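Local coordinates for beta-lactamase domain protein (Burkholderia ambifaria, PDB 5I0P) that binds two zinc ions and probably acts as a hydrolase of the metallo-beta-lactamase superfamily, with a natural substrate that is not established, at residues G28-F31 / V37-L40; M42-S47 / C71-E76; D49-W54 / H104-G109; T80-I85 / N112-G117; P215-L220 / G231-P236. One frame throughout, in Å; residues are numbered along the deposited sequence.

Contact 1: residues G28-F31 / V37-L40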
# COMPACT_ATOMS: atom_id res chain seq x y z
N GLY A 28 -18.91 -10.00 -0.32
CA GLY A 28 -20.01 -9.79 0.57
C GLY A 28 -19.95 -10.61 1.82
O GLY A 28 -20.87 -10.54 2.63
N ASP A 29 -18.88 -11.36 2.03
CA ASP A 29 -18.74 -12.27 3.15
C ASP A 29 -17.40 -11.99 3.82
O ASP A 29 -16.56 -11.28 3.29
CB ASP A 29 -18.80 -13.75 2.70
CG ASP A 29 -19.34 -14.69 3.79
OD1 ASP A 29 -19.37 -14.31 4.98
OD2 ASP A 29 -19.68 -15.84 3.45
N THR A 30 -17.21 -12.59 4.99
CA THR A 30 -15.96 -12.53 5.73
C THR A 30 -15.37 -13.91 5.96
O THR A 30 -16.06 -14.94 5.87
CB THR A 30 -16.17 -11.89 7.09
OG1 THR A 30 -16.96 -12.77 7.92
CG2 THR A 30 -16.87 -10.55 6.92
N PHE A 31 -14.08 -13.91 6.29
CA PHE A 31 -13.43 -15.13 6.74
C PHE A 31 -12.55 -14.76 7.93
O PHE A 31 -11.75 -13.82 7.86
CB PHE A 31 -12.63 -15.83 5.62
CG PHE A 31 -11.99 -17.10 6.06
CD1 PHE A 31 -10.69 -17.11 6.55
CD2 PHE A 31 -12.71 -18.31 6.03
CE1 PHE A 31 -10.09 -18.28 6.97
CE2 PHE A 31 -12.13 -19.52 6.45
CZ PHE A 31 -10.82 -19.51 6.93
N VAL A 37 -10.54 -11.18 14.02
CA VAL A 37 -9.99 -10.56 12.81
C VAL A 37 -10.63 -11.22 11.60
O VAL A 37 -10.46 -12.43 11.37
CB VAL A 37 -8.46 -10.67 12.75
CG1 VAL A 37 -7.94 -9.86 11.57
CG2 VAL A 37 -7.89 -10.14 14.01
N ARG A 38 -11.40 -10.44 10.86
CA ARG A 38 -12.13 -10.94 9.69
C ARG A 38 -11.57 -10.37 8.40
O ARG A 38 -11.20 -9.19 8.32
CB ARG A 38 -13.60 -10.63 9.82
CG ARG A 38 -14.28 -11.39 10.96
CD ARG A 38 -15.78 -11.26 10.81
NE ARG A 38 -16.56 -11.83 11.90
CZ ARG A 38 -17.87 -11.61 12.04
NH1 ARG A 38 -18.50 -10.85 11.15
NH2 ARG A 38 -18.55 -12.13 13.05
N TRP A 39 -11.48 -11.24 7.40
CA TRP A 39 -10.90 -10.95 6.09
C TRP A 39 -12.03 -10.77 5.09
O TRP A 39 -12.90 -11.64 4.96
CB TRP A 39 -9.96 -12.10 5.70
CG TRP A 39 -9.41 -12.13 4.28
CD1 TRP A 39 -9.32 -11.09 3.40
CD2 TRP A 39 -8.89 -13.28 3.60
NE1 TRP A 39 -8.78 -11.51 2.22
CE2 TRP A 39 -8.51 -12.85 2.30
CE3 TRP A 39 -8.73 -14.63 3.95
CZ2 TRP A 39 -7.95 -13.73 1.35
CZ3 TRP A 39 -8.18 -15.49 3.03
CH2 TRP A 39 -7.80 -15.04 1.73
N LEU A 40 -12.06 -9.63 4.42
CA LEU A 40 -12.94 -9.39 3.30
C LEU A 40 -12.09 -9.25 2.05
O LEU A 40 -10.95 -8.77 2.11
CB LEU A 40 -13.73 -8.10 3.43
CG LEU A 40 -14.36 -7.37 4.61
CD1 LEU A 40 -13.51 -7.22 5.87
CD2 LEU A 40 -14.60 -6.01 4.01
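Phe31 and Trp39 form an antiparallel hydrogen-bonded pair in the β-hairpin that starts the seven-stranded sheet of this metallo-β-lactamase fold, where 31-34 is an outermost strand and 37-43 its neighbour. Two backbone bonds close the pair: Phe31 N gives its hydrogen to Trp39 O at 2.9 Å, and Trp39 N reaches Phe31 O at 2.6 Å. Both side chains leave on the same face of the sheet, and both carry CG anti to the backbone N (chi1 -178° for Phe31, 170° for Trp39). The two rings therefore run out beside each other but meet obliquely, CD1 of Phe31 lying 4.1 Å from CE3 of Trp39. The indole is fixed further by Asn52, whose OD1 takes the NE1 hydrogen, and by the ring of Trp54 packed against it; the Phe31 ring also has an edge-to-face partner in Phe20.

One residue before the pair, Thr30 meets Arg38. Its OG1 lies between the backbone N and the carbonyl carbon (chi1 69°) and touches the aliphatic part of the arginine, 3.5 Å from CD. Arg38 is extended from CG to NE, which carries the guanidinium past the threonine toward Asp91, with which it forms a weak, long ion pair. Thr30 CA also makes a C-H...O contact of 3.3 Å to Trp39 O, an oxygen already bonded to Phe31 N. Ahead of the paired residues the loop is held by a local bond: Thr30 N donates to Asp29 OD1 at 2.8 Å, meeting that oxygen on its anti side and somewhat out of the carboxylate plane.

Contact 2: residues M42-S47 / C71-E76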
# COMPACT_ATOMS: atom_id res chain seq x y z
N MET A 42 -12.36 -7.57 -1.88
CA MET A 42 -13.14 -6.77 -2.80
C MET A 42 -12.60 -6.84 -4.23
O MET A 42 -11.38 -6.86 -4.44
CB MET A 42 -13.17 -5.30 -2.34
CG MET A 42 -13.98 -5.06 -1.02
SD MET A 42 -15.76 -5.44 -1.25
CE MET A 42 -16.31 -4.66 0.30
N PRO A 43 -13.47 -6.90 -5.23
CA PRO A 43 -12.99 -6.88 -6.62
C PRO A 43 -12.49 -5.50 -7.01
O PRO A 43 -13.02 -4.48 -6.57
CB PRO A 43 -14.25 -7.23 -7.42
CG PRO A 43 -15.37 -6.66 -6.56
CD PRO A 43 -14.94 -6.96 -5.14
N LEU A 44 -11.45 -5.48 -7.83
CA LEU A 44 -10.98 -4.25 -8.45
C LEU A 44 -10.99 -4.45 -9.95
O LEU A 44 -10.80 -5.58 -10.41
CB LEU A 44 -9.59 -3.86 -7.95
CG LEU A 44 -9.56 -3.43 -6.48
CD1 LEU A 44 -8.16 -3.25 -6.01
CD2 LEU A 44 -10.38 -2.15 -6.19
N PRO A 45 -11.28 -3.40 -10.75
CA PRO A 45 -11.36 -3.56 -12.21
C PRO A 45 -10.08 -3.24 -12.96
O PRO A 45 -10.13 -2.66 -14.05
CB PRO A 45 -12.46 -2.56 -12.59
CG PRO A 45 -12.20 -1.42 -11.58
CD PRO A 45 -11.72 -2.07 -10.31
N PHE A 46 -8.93 -3.60 -12.40
CA PHE A 46 -7.61 -3.35 -12.96
C PHE A 46 -6.89 -4.67 -13.05
O PHE A 46 -7.45 -5.71 -12.69
CB PHE A 46 -6.77 -2.41 -12.09
CG PHE A 46 -7.51 -1.23 -11.58
CD1 PHE A 46 -8.13 -0.36 -12.46
CD2 PHE A 46 -7.62 -1.03 -10.21
CE1 PHE A 46 -8.84 0.72 -11.97
CE2 PHE A 46 -8.31 0.04 -9.71
CZ PHE A 46 -8.93 0.92 -10.58
N SER A 47 -5.63 -4.63 -13.49
CA SER A 47 -4.80 -5.83 -13.52
C SER A 47 -4.61 -6.39 -12.12
O SER A 47 -4.49 -7.60 -11.93
CB SER A 47 -3.45 -5.55 -14.18
OG SER A 47 -3.40 -6.19 -15.45
N CYS A 71 -10.72 0.43 2.59
CA CYS A 71 -12.07 0.81 2.19
C CYS A 71 -12.55 0.29 0.84
O CYS A 71 -13.76 0.16 0.64
CB CYS A 71 -12.15 2.35 2.17
SG CYS A 71 -11.56 3.10 3.68
N GLY A 72 -11.63 0.02 -0.09
CA GLY A 72 -11.98 -0.20 -1.47
C GLY A 72 -12.02 1.11 -2.22
O GLY A 72 -11.99 2.20 -1.64
N ILE A 73 -12.05 1.01 -3.57
CA ILE A 73 -12.35 2.17 -4.40
C ILE A 73 -13.83 2.47 -4.30
O ILE A 73 -14.61 1.62 -3.91
CB ILE A 73 -11.97 1.94 -5.87
CG1 ILE A 73 -12.77 0.73 -6.39
CG2 ILE A 73 -10.44 1.83 -6.09
CD1 ILE A 73 -12.81 0.62 -7.90
N SER A 74 -14.23 3.66 -4.74
CA SER A 74 -15.65 3.96 -4.87
C SER A 74 -16.15 3.34 -6.17
O SER A 74 -15.90 3.85 -7.26
CB SER A 74 -15.87 5.47 -4.84
OG SER A 74 -17.22 5.80 -5.02
N SER A 75 -16.82 2.18 -6.06
CA SER A 75 -17.43 1.51 -7.20
C SER A 75 -18.77 0.86 -6.78
O SER A 75 -18.99 0.53 -5.60
CB SER A 75 -16.47 0.44 -7.79
OG SER A 75 -16.39 -0.72 -6.99
N GLU A 76 -19.65 0.66 -7.77
CA GLU A 76 -20.93 0.03 -7.48
C GLU A 76 -20.75 -1.36 -6.89
O GLU A 76 -21.42 -1.73 -5.91
CB GLU A 76 -21.79 -0.07 -8.75
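Leu44 and Pro45 close on Ile73 where two loops of the metallo-β-lactamase fold come together beside the zinc site: one follows strand 37-43, the other joins strand 63-69 to helix 76-88. The contact is wholly apolar, with no hydrogen bond between the segments. CD2 of Leu44 does most of the touching, 3.7 Å from CG1 of Ile73 and 4.0 Å from its CG2, so one methyl sits against the fork of the isoleucine. CD1 of Ile73 goes on to Pro45, reaching CD at 3.8 Å. This reach depends on chi1 of 60°, which puts Ile73 CG1 between its backbone N and carbonyl carbon, while CG2 lies anti to the carbonyl carbon.

The next shell fixes both partners. Asp106, a zinc ligand, is touched by Leu44 and by Ile73, and Leu44 also rests on Ile51; the Leu44 side chain is about 6 Å from a bound zinc ion, nearest atoms. Ile73 packs on Ile78 of the following helix. Further out, the 71-76 loop is tied down by its polar atoms. Cys71 O accepts the indole hydrogen of Trp82, Gly72 shares a backbone bond with Leu110, and Ser75 is the N-cap of helix 76-88, its OG bound to Ile78 N. On the 42-47 side, Leu44 N probably bonds to Asp49 O, holding the loop close to strand 50-60. Pro45 has a second apolar neighbour of its own: its CD lies over the centre of the Phe46 ring, 4.0 Å above the plane.

Contact 3: residues D49-W54 / H104-G109. With ZN (zinc ion), chain F; ZN (zinc ion), chain E.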
# COMPACT_ATOMS: atom_id res chain seq x y z
N ASP A 49 -6.60 -7.23 -9.34
CA ASP A 49 -8.03 -7.49 -9.43
C ASP A 49 -8.74 -7.52 -8.08
O ASP A 49 -9.93 -7.85 -8.03
CB ASP A 49 -8.32 -8.80 -10.17
CG ASP A 49 -7.77 -10.03 -9.46
OD1 ASP A 49 -7.49 -9.98 -8.23
OD2 ASP A 49 -7.70 -11.10 -10.14
N HIS A 50 -8.05 -7.25 -6.98
CA HIS A 50 -8.69 -7.37 -5.69
C HIS A 50 -7.94 -6.53 -4.67
O HIS A 50 -6.76 -6.25 -4.81
CB HIS A 50 -8.72 -8.84 -5.25
CG HIS A 50 -7.40 -9.33 -4.78
ND1 HIS A 50 -6.45 -9.84 -5.65
CD2 HIS A 50 -6.83 -9.34 -3.55
CE1 HIS A 50 -5.37 -10.18 -4.96
NE2 HIS A 50 -5.57 -9.87 -3.69
N ILE A 51 -8.63 -6.21 -3.58
CA ILE A 51 -7.96 -5.71 -2.38
C ILE A 51 -8.56 -6.43 -1.18
O ILE A 51 -9.78 -6.65 -1.12
CB ILE A 51 -8.06 -4.17 -2.24
CG1 ILE A 51 -7.36 -3.70 -0.96
CG2 ILE A 51 -9.52 -3.68 -2.33
CD1 ILE A 51 -7.19 -2.20 -0.85
N ASN A 52 -7.71 -6.80 -0.23
CA ASN A 52 -8.14 -7.41 1.02
C ASN A 52 -8.38 -6.33 2.05
O ASN A 52 -7.52 -5.47 2.25
CB ASN A 52 -7.10 -8.40 1.56
CG ASN A 52 -6.76 -9.47 0.57
OD1 ASN A 52 -7.66 -10.03 -0.04
ND2 ASN A 52 -5.47 -9.78 0.43
N LEU A 53 -9.55 -6.36 2.69
CA LEU A 53 -9.89 -5.42 3.76
C LEU A 53 -10.06 -6.19 5.06
O LEU A 53 -10.30 -7.39 5.07
CB LEU A 53 -11.15 -4.59 3.44
CG LEU A 53 -11.26 -3.94 2.05
CD1 LEU A 53 -12.57 -3.20 1.93
CD2 LEU A 53 -10.06 -3.01 1.68
N TRP A 54 -9.93 -5.48 6.18
CA TRP A 54 -9.95 -6.13 7.48
C TRP A 54 -11.04 -5.52 8.34
O TRP A 54 -11.16 -4.29 8.46
CB TRP A 54 -8.55 -6.03 8.13
CG TRP A 54 -7.49 -6.31 7.13
CD1 TRP A 54 -6.69 -5.39 6.51
CD2 TRP A 54 -7.18 -7.59 6.52
NE1 TRP A 54 -5.87 -6.01 5.61
CE2 TRP A 54 -6.15 -7.35 5.57
CE3 TRP A 54 -7.66 -8.90 6.71
CZ2 TRP A 54 -5.59 -8.38 4.81
CZ3 TRP A 54 -7.10 -9.93 5.96
CH2 TRP A 54 -6.07 -9.66 5.01
N HIS A 104 -3.53 5.36 -1.38
CA HIS A 104 -3.84 4.86 -2.72
C HIS A 104 -5.33 4.53 -2.83
O HIS A 104 -5.97 4.09 -1.85
CB HIS A 104 -2.98 3.66 -3.08
CG HIS A 104 -1.54 4.03 -3.31
ND1 HIS A 104 -0.50 3.14 -3.18
CD2 HIS A 104 -0.98 5.23 -3.59
CE1 HIS A 104 0.64 3.77 -3.39
NE2 HIS A 104 0.38 5.03 -3.65
N PRO A 105 -5.91 4.75 -4.01
CA PRO A 105 -7.38 4.77 -4.13
C PRO A 105 -8.07 3.47 -3.70
O PRO A 105 -9.20 3.52 -3.18
CB PRO A 105 -7.59 5.03 -5.63
CG PRO A 105 -6.31 5.54 -6.10
CD PRO A 105 -5.24 4.95 -5.29
N ASP A 106 -7.44 2.31 -3.92
CA ASP A 106 -8.08 1.07 -3.52
C ASP A 106 -8.15 0.93 -2.00
O ASP A 106 -9.00 0.19 -1.50
CB ASP A 106 -7.40 -0.14 -4.21
CG ASP A 106 -5.86 -0.12 -4.15
OD1 ASP A 106 -5.26 -1.21 -3.94
OD2 ASP A 106 -5.24 0.95 -4.32
N HIS A 107 -7.32 1.68 -1.24
CA HIS A 107 -7.40 1.62 0.22
C HIS A 107 -8.29 2.70 0.81
O HIS A 107 -8.95 2.45 1.83
CB HIS A 107 -6.01 1.69 0.83
CG HIS A 107 -5.11 0.60 0.35
ND1 HIS A 107 -4.76 -0.47 1.15
CD2 HIS A 107 -4.55 0.37 -0.86
CE1 HIS A 107 -3.98 -1.29 0.47
NE2 HIS A 107 -3.83 -0.80 -0.75
N PHE A 108 -8.39 3.85 0.13
CA PHE A 108 -8.88 5.10 0.68
C PHE A 108 -10.16 5.59 0.03
O PHE A 108 -10.84 6.42 0.62
CB PHE A 108 -7.81 6.18 0.52
CG PHE A 108 -8.06 7.45 1.27
CD1 PHE A 108 -8.49 7.44 2.58
CD2 PHE A 108 -7.79 8.68 0.66
CE1 PHE A 108 -8.69 8.65 3.28
CE2 PHE A 108 -7.94 9.88 1.35
CZ PHE A 108 -8.41 9.86 2.68
N GLY A 109 -10.51 5.07 -1.15
CA GLY A 109 -11.60 5.64 -1.93
C GLY A 109 -12.92 5.75 -1.18
O GLY A 109 -13.60 6.79 -1.26
ZN ZN F . -2.93 -1.59 -2.70
ZN ZN E . -0.69 1.13 -2.70
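Behind the dinuclear zinc site of the metallo-β-lactamase fold, Ile51 of strand 50-60 presses on Asp106 and His107, which belong to the His-X-His-X-Asp-His signature formed by His102, His104, Asp106 and His107. With CG1 anti to the backbone N (chi1 180°), the isoleucine extends straight to helix 105-108, and CD1 does the touching. That methyl lies over the centre of the His107 imidazole, 3.5 Å from the centroid and 3° off the ring normal, a CH-pi contact. It is also close to the Asp106 carboxylate, 3.8 Å from OD1.

The same residues grip metal. His107 NE2 binds one zinc ion at 2.3 Å, and Asp106 OD1 reaches the same ion at a longer 2.7 Å; Asp232 and His277 complete that site. His104 ND1 binds the second zinc ion at 2.1 Å, together with His102, His213 and Asp232.

His107 is thus held from three directions: zinc at NE2, Asp70 OD2 at ND1, and the Ile51 methyl over one face. The carboxylate of Asp70 is a second-shell partner that probably polarises the imidazole toward the metal, while the methyl over one face probably limits the ring's tilt.

Contact 4: residues T80-I85 / N112-G117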
# COMPACT_ATOMS: atom_id res chain seq x y z
N THR A 80 -21.87 -2.17 -3.01
CA THR A 80 -22.90 -3.19 -2.85
C THR A 80 -22.44 -4.27 -1.89
O THR A 80 -23.22 -4.75 -1.06
CB THR A 80 -23.23 -3.82 -4.22
OG1 THR A 80 -23.72 -2.82 -5.13
CG2 THR A 80 -24.32 -4.92 -4.07
N HIS A 81 -21.16 -4.69 -1.99
CA HIS A 81 -20.64 -5.72 -1.10
C HIS A 81 -20.50 -5.22 0.34
O HIS A 81 -20.76 -5.96 1.29
CB HIS A 81 -19.31 -6.26 -1.64
CG HIS A 81 -19.42 -6.99 -2.95
ND1 HIS A 81 -20.58 -7.63 -3.35
CD2 HIS A 81 -18.52 -7.19 -3.94
CE1 HIS A 81 -20.38 -8.19 -4.54
NE2 HIS A 81 -19.14 -7.95 -4.91
N TRP A 82 -20.11 -3.96 0.52
CA TRP A 82 -20.09 -3.39 1.86
C TRP A 82 -21.48 -3.40 2.47
O TRP A 82 -21.67 -3.81 3.63
CB TRP A 82 -19.54 -1.96 1.84
CG TRP A 82 -18.08 -1.82 2.11
CD1 TRP A 82 -17.18 -1.18 1.32
CD2 TRP A 82 -17.36 -2.32 3.24
NE1 TRP A 82 -15.93 -1.24 1.89
CE2 TRP A 82 -16.01 -1.94 3.07
CE3 TRP A 82 -17.71 -3.07 4.38
CZ2 TRP A 82 -15.01 -2.25 4.01
CZ3 TRP A 82 -16.72 -3.39 5.31
CH2 TRP A 82 -15.38 -2.98 5.11
N GLU A 83 -22.49 -2.97 1.69
CA GLU A 83 -23.86 -2.98 2.20
C GLU A 83 -24.29 -4.38 2.61
O GLU A 83 -24.98 -4.54 3.62
CB GLU A 83 -24.84 -2.41 1.18
CG GLU A 83 -24.82 -0.88 1.15
CD GLU A 83 -25.25 -0.27 2.47
OE1 GLU A 83 -24.66 0.73 2.86
OE2 GLU A 83 -26.16 -0.81 3.13
N GLN A 84 -23.86 -5.40 1.87
CA GLN A 84 -24.15 -6.77 2.24
C GLN A 84 -23.43 -7.17 3.52
O GLN A 84 -23.99 -7.89 4.36
CB GLN A 84 -23.78 -7.72 1.10
CG GLN A 84 -24.80 -7.76 -0.03
CD GLN A 84 -24.26 -8.42 -1.29
OE1 GLN A 84 -23.09 -8.84 -1.36
NE2 GLN A 84 -25.11 -8.49 -2.31
N ILE A 85 -22.18 -6.72 3.69
CA ILE A 85 -21.47 -7.04 4.92
C ILE A 85 -22.10 -6.33 6.11
O ILE A 85 -22.20 -6.89 7.21
CB ILE A 85 -19.98 -6.72 4.79
CG1 ILE A 85 -19.26 -7.88 4.08
CG2 ILE A 85 -19.37 -6.35 6.17
CD1 ILE A 85 -18.36 -7.46 2.96
N ASN A 112 -14.68 8.16 3.05
CA ASN A 112 -15.73 9.10 3.45
C ASN A 112 -17.09 8.42 3.50
O ASN A 112 -17.84 8.57 4.47
CB ASN A 112 -15.79 10.29 2.52
CG ASN A 112 -16.67 11.39 3.09
OD1 ASN A 112 -16.27 12.08 4.03
ND2 ASN A 112 -17.87 11.53 2.58
N TRP A 113 -17.41 7.63 2.47
CA TRP A 113 -18.67 6.87 2.44
C TRP A 113 -18.81 5.96 3.65
O TRP A 113 -19.87 5.91 4.28
CB TRP A 113 -18.71 6.04 1.17
CG TRP A 113 -19.97 5.29 0.94
CD1 TRP A 113 -21.13 5.79 0.45
CD2 TRP A 113 -20.18 3.88 1.11
NE1 TRP A 113 -22.05 4.79 0.32
CE2 TRP A 113 -21.48 3.61 0.70
CE3 TRP A 113 -19.39 2.83 1.56
CZ2 TRP A 113 -22.04 2.33 0.77
CZ3 TRP A 113 -19.95 1.53 1.60
CH2 TRP A 113 -21.24 1.31 1.21
N LEU A 114 -17.74 5.23 4.00
CA LEU A 114 -17.76 4.39 5.18
C LEU A 114 -17.93 5.20 6.45
O LEU A 114 -18.80 4.92 7.27
CB LEU A 114 -16.48 3.56 5.28
CG LEU A 114 -16.39 2.41 4.28
CD1 LEU A 114 -15.08 1.69 4.44
CD2 LEU A 114 -17.55 1.47 4.42
N CYS A 115 -17.13 6.27 6.59
CA CYS A 115 -17.17 7.08 7.79
C CYS A 115 -18.56 7.59 8.06
O CYS A 115 -18.96 7.71 9.23
CB CYS A 115 -16.23 8.26 7.65
SG CYS A 115 -14.59 7.82 7.96
N GLU A 116 -19.30 7.88 7.00
CA GLU A 116 -20.59 8.50 7.12
C GLU A 116 -21.74 7.51 7.08
O GLU A 116 -22.91 7.92 7.00
CB GLU A 116 -20.72 9.58 6.07
CG GLU A 116 -20.21 10.87 6.66
CD GLU A 116 -19.98 11.86 5.59
OE1 GLU A 116 -20.54 11.63 4.49
OE2 GLU A 116 -19.23 12.83 5.83
N GLY A 117 -21.42 6.22 7.16
CA GLY A 117 -22.43 5.20 7.39
C GLY A 117 -22.94 4.50 6.16
O GLY A 117 -23.97 3.83 6.25
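Trp82 and Leu114 mark the closest approach of the backbones, their CA atoms 8.8 Å apart, between a piece of helix 76-88 and the end of the short helix 111-115. The latter closes in a Schellman motif: Gly117, the C-prime residue with a phi of 97°, sends its N to Leu114 O at 2.9 Å, and Gly118 N pairs with Trp113 O.

Leu114 crosses the Trp82 indole at about a right angle, and its CD2 stands over the five-membered ring, 3.9 Å from the centroid and 4° off the normal, a CH-pi contact. Trp113, with CG anti to its backbone N, reaches across to the helix. Its CZ3 meets Trp82 CB at 3.5 Å, so that CB lies at the edge of the Trp113 ring, while the two indoles are oblique to each other, their planes at 49°. Glu83, bent at chi2, brings OE1 obliquely to the far end of the Trp113 ring, 3.7 Å from CZ2.

Polar ends are tied outside: Trp82 NE1 to Cys71 O, Trp113 NE1 to Asp119 OD1, and Glu83 OE2 to Arg122 in a salt bridge, while OE1 accepts from Asp119 N. Trp82 also rests on Leu40 and Leu53, placing this helix-helix contact in the helical layer on one face of the seven-stranded sheet, as in the αββα sandwich of metallo-β-lactamases.

Contact 5: residues P215-L220 / G231-P236. With ZN (zinc ion), chain E; ZN (zinc ion), chain F.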
# COMPACT_ATOMS: atom_id res chain seq x y z
N PRO A 215 3.61 8.23 1.00
CA PRO A 215 4.26 9.18 1.93
C PRO A 215 4.66 8.59 3.27
O PRO A 215 5.80 8.79 3.72
CB PRO A 215 3.18 10.27 2.11
CG PRO A 215 2.44 10.27 0.88
CD PRO A 215 2.41 8.84 0.39
N GLU A 216 3.74 7.87 3.91
CA GLU A 216 3.89 7.46 5.29
C GLU A 216 2.96 6.28 5.56
O GLU A 216 1.93 6.42 6.23
CB GLU A 216 3.58 8.64 6.23
CG GLU A 216 3.97 8.38 7.69
CD GLU A 216 3.47 9.48 8.68
OE1 GLU A 216 2.93 10.54 8.26
OE2 GLU A 216 3.64 9.28 9.89
N HIS A 217 3.33 5.13 5.01
CA HIS A 217 2.43 3.98 4.95
C HIS A 217 2.25 3.36 6.33
O HIS A 217 3.22 3.12 7.05
CB HIS A 217 2.99 2.95 3.97
CG HIS A 217 2.17 1.71 3.85
ND1 HIS A 217 2.17 0.72 4.82
CD2 HIS A 217 1.33 1.29 2.88
CE1 HIS A 217 1.34 -0.24 4.45
NE2 HIS A 217 0.84 0.06 3.27
N CYS A 218 1.00 3.11 6.71
CA CYS A 218 0.72 2.59 8.05
C CYS A 218 0.45 1.09 7.95
O CYS A 218 -0.57 0.68 7.40
CB CYS A 218 -0.47 3.29 8.72
SG CYS A 218 -0.99 2.45 10.26
N ALA A 219 1.38 0.29 8.45
CA ALA A 219 1.15 -1.12 8.72
C ALA A 219 0.93 -1.27 10.22
O ALA A 219 1.38 -0.43 11.02
CB ALA A 219 2.32 -1.99 8.26
N LEU A 220 0.17 -2.29 10.59
CA LEU A 220 -0.20 -2.49 11.98
C LEU A 220 0.36 -3.81 12.46
O LEU A 220 0.08 -4.86 11.86
CB LEU A 220 -1.73 -2.47 12.13
CG LEU A 220 -2.36 -1.13 11.73
CD1 LEU A 220 -3.83 -1.29 11.68
CD2 LEU A 220 -1.92 0.02 12.70
N GLY A 231 -0.48 -3.95 4.67
CA GLY A 231 -0.78 -2.96 3.65
C GLY A 231 -0.19 -3.41 2.32
O GLY A 231 -0.28 -4.59 1.95
N ASP A 232 0.45 -2.49 1.62
CA ASP A 232 1.12 -2.84 0.39
C ASP A 232 2.63 -3.01 0.58
O ASP A 232 3.33 -3.20 -0.41
CB ASP A 232 0.91 -1.78 -0.69
CG ASP A 232 -0.49 -1.78 -1.29
OD1 ASP A 232 -1.35 -2.63 -1.02
OD2 ASP A 232 -0.72 -0.86 -2.07
N MET A 233 3.14 -2.94 1.82
CA MET A 233 4.60 -2.97 1.98
C MET A 233 5.16 -4.38 1.76
O MET A 233 6.26 -4.53 1.19
CB MET A 233 5.00 -2.43 3.36
CG MET A 233 4.72 -0.97 3.49
SD MET A 233 5.76 0.05 2.41
CE MET A 233 7.41 -0.23 3.08
N VAL A 234 4.44 -5.42 2.17
CA VAL A 234 4.88 -6.80 1.94
C VAL A 234 3.72 -7.55 1.30
O VAL A 234 2.73 -7.89 1.99
CB VAL A 234 5.32 -7.53 3.22
CG1 VAL A 234 5.97 -8.87 2.85
CG2 VAL A 234 6.25 -6.65 4.09
N LEU A 235 3.82 -7.81 0.00
CA LEU A 235 2.81 -8.57 -0.68
C LEU A 235 3.37 -9.93 -1.09
O LEU A 235 4.53 -10.03 -1.51
CB LEU A 235 2.30 -7.82 -1.90
CG LEU A 235 1.82 -6.41 -1.60
CD1 LEU A 235 1.57 -5.62 -2.90
CD2 LEU A 235 0.61 -6.43 -0.73
N PRO A 236 2.61 -11.02 -0.90
CA PRO A 236 3.19 -12.35 -1.12
C PRO A 236 3.49 -12.65 -2.57
O PRO A 236 4.47 -13.34 -2.86
CB PRO A 236 2.15 -13.32 -0.50
CG PRO A 236 0.86 -12.59 -0.54
CD PRO A 236 1.26 -11.11 -0.30
ZN ZN E . -0.69 1.13 -2.70
ZN ZN F . -2.93 -1.59 -2.70
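His217, at the start of strand 217-222, is packed tightly against the loop after strand 227-231, which carries the bridging zinc ligand Asp232. The imidazole has three neighbours there. Gly231, with a positive phi of 61°, brings its bare CA up to the imidazole edge, near the ring plane and 3.4 Å from His217 NE2. Over one face, Met233 CG sits 3.6 Å from the ring centroid in a CH-pi contact. SD lies over the same face, 4.5 Å from the centroid, a sulfur-aromatic (Met-aromatic) contact; the bend at chi2 (-67°) places it there. The third neighbour is polar: Asp232 N donates to His217 NE2 at 3.1 Å, fairly straight at hydrogen (157°) but tilted from the ring plane.

Around this knot the packing slackens. Ala219 points toward the loop yet its CB stays 5.0 Å from Gly231 N, and the partly exposed Pro215 and Glu216 stand well clear of 231-236, while 234-236 run away from the strand.

Asp232 OD2 bridges the two zinc ions, at 2.1 Å from the ion held by His102, His104 and His213 and at 2.4 Å from the other, to which OD1 also binds at 2.5 Å. By accepting the backbone N-H of this aspartate, His217 takes a second-shell place: its ring probably helps to set the main chain from which the bridging carboxylate reaches both metals.

In the fold
Contacts 1 to 4 are built on the seven-stranded sheet and its flanking loops and helices; contact 5 belongs to the six-stranded second sheet. Strand 37-43 serves contacts 1 and 2, and its neighbour 50-60 serves contact 3. Contact 1 closes before the others open, contacts 2 and 3 alternate along the chain, as do 3 and 4, and contact 5 comes last. Contacts 2 and 3 are closest, with centres about 7 Å apart, while contacts 4 and 5 lie about 23 Å apart. Contacts 3 and 5, with centres about 12 Å apart, share both zinc ions, so the metal site joins the two halves of the sandwich. Trp82 of contact 4 touches contacts 1, 2 and 3.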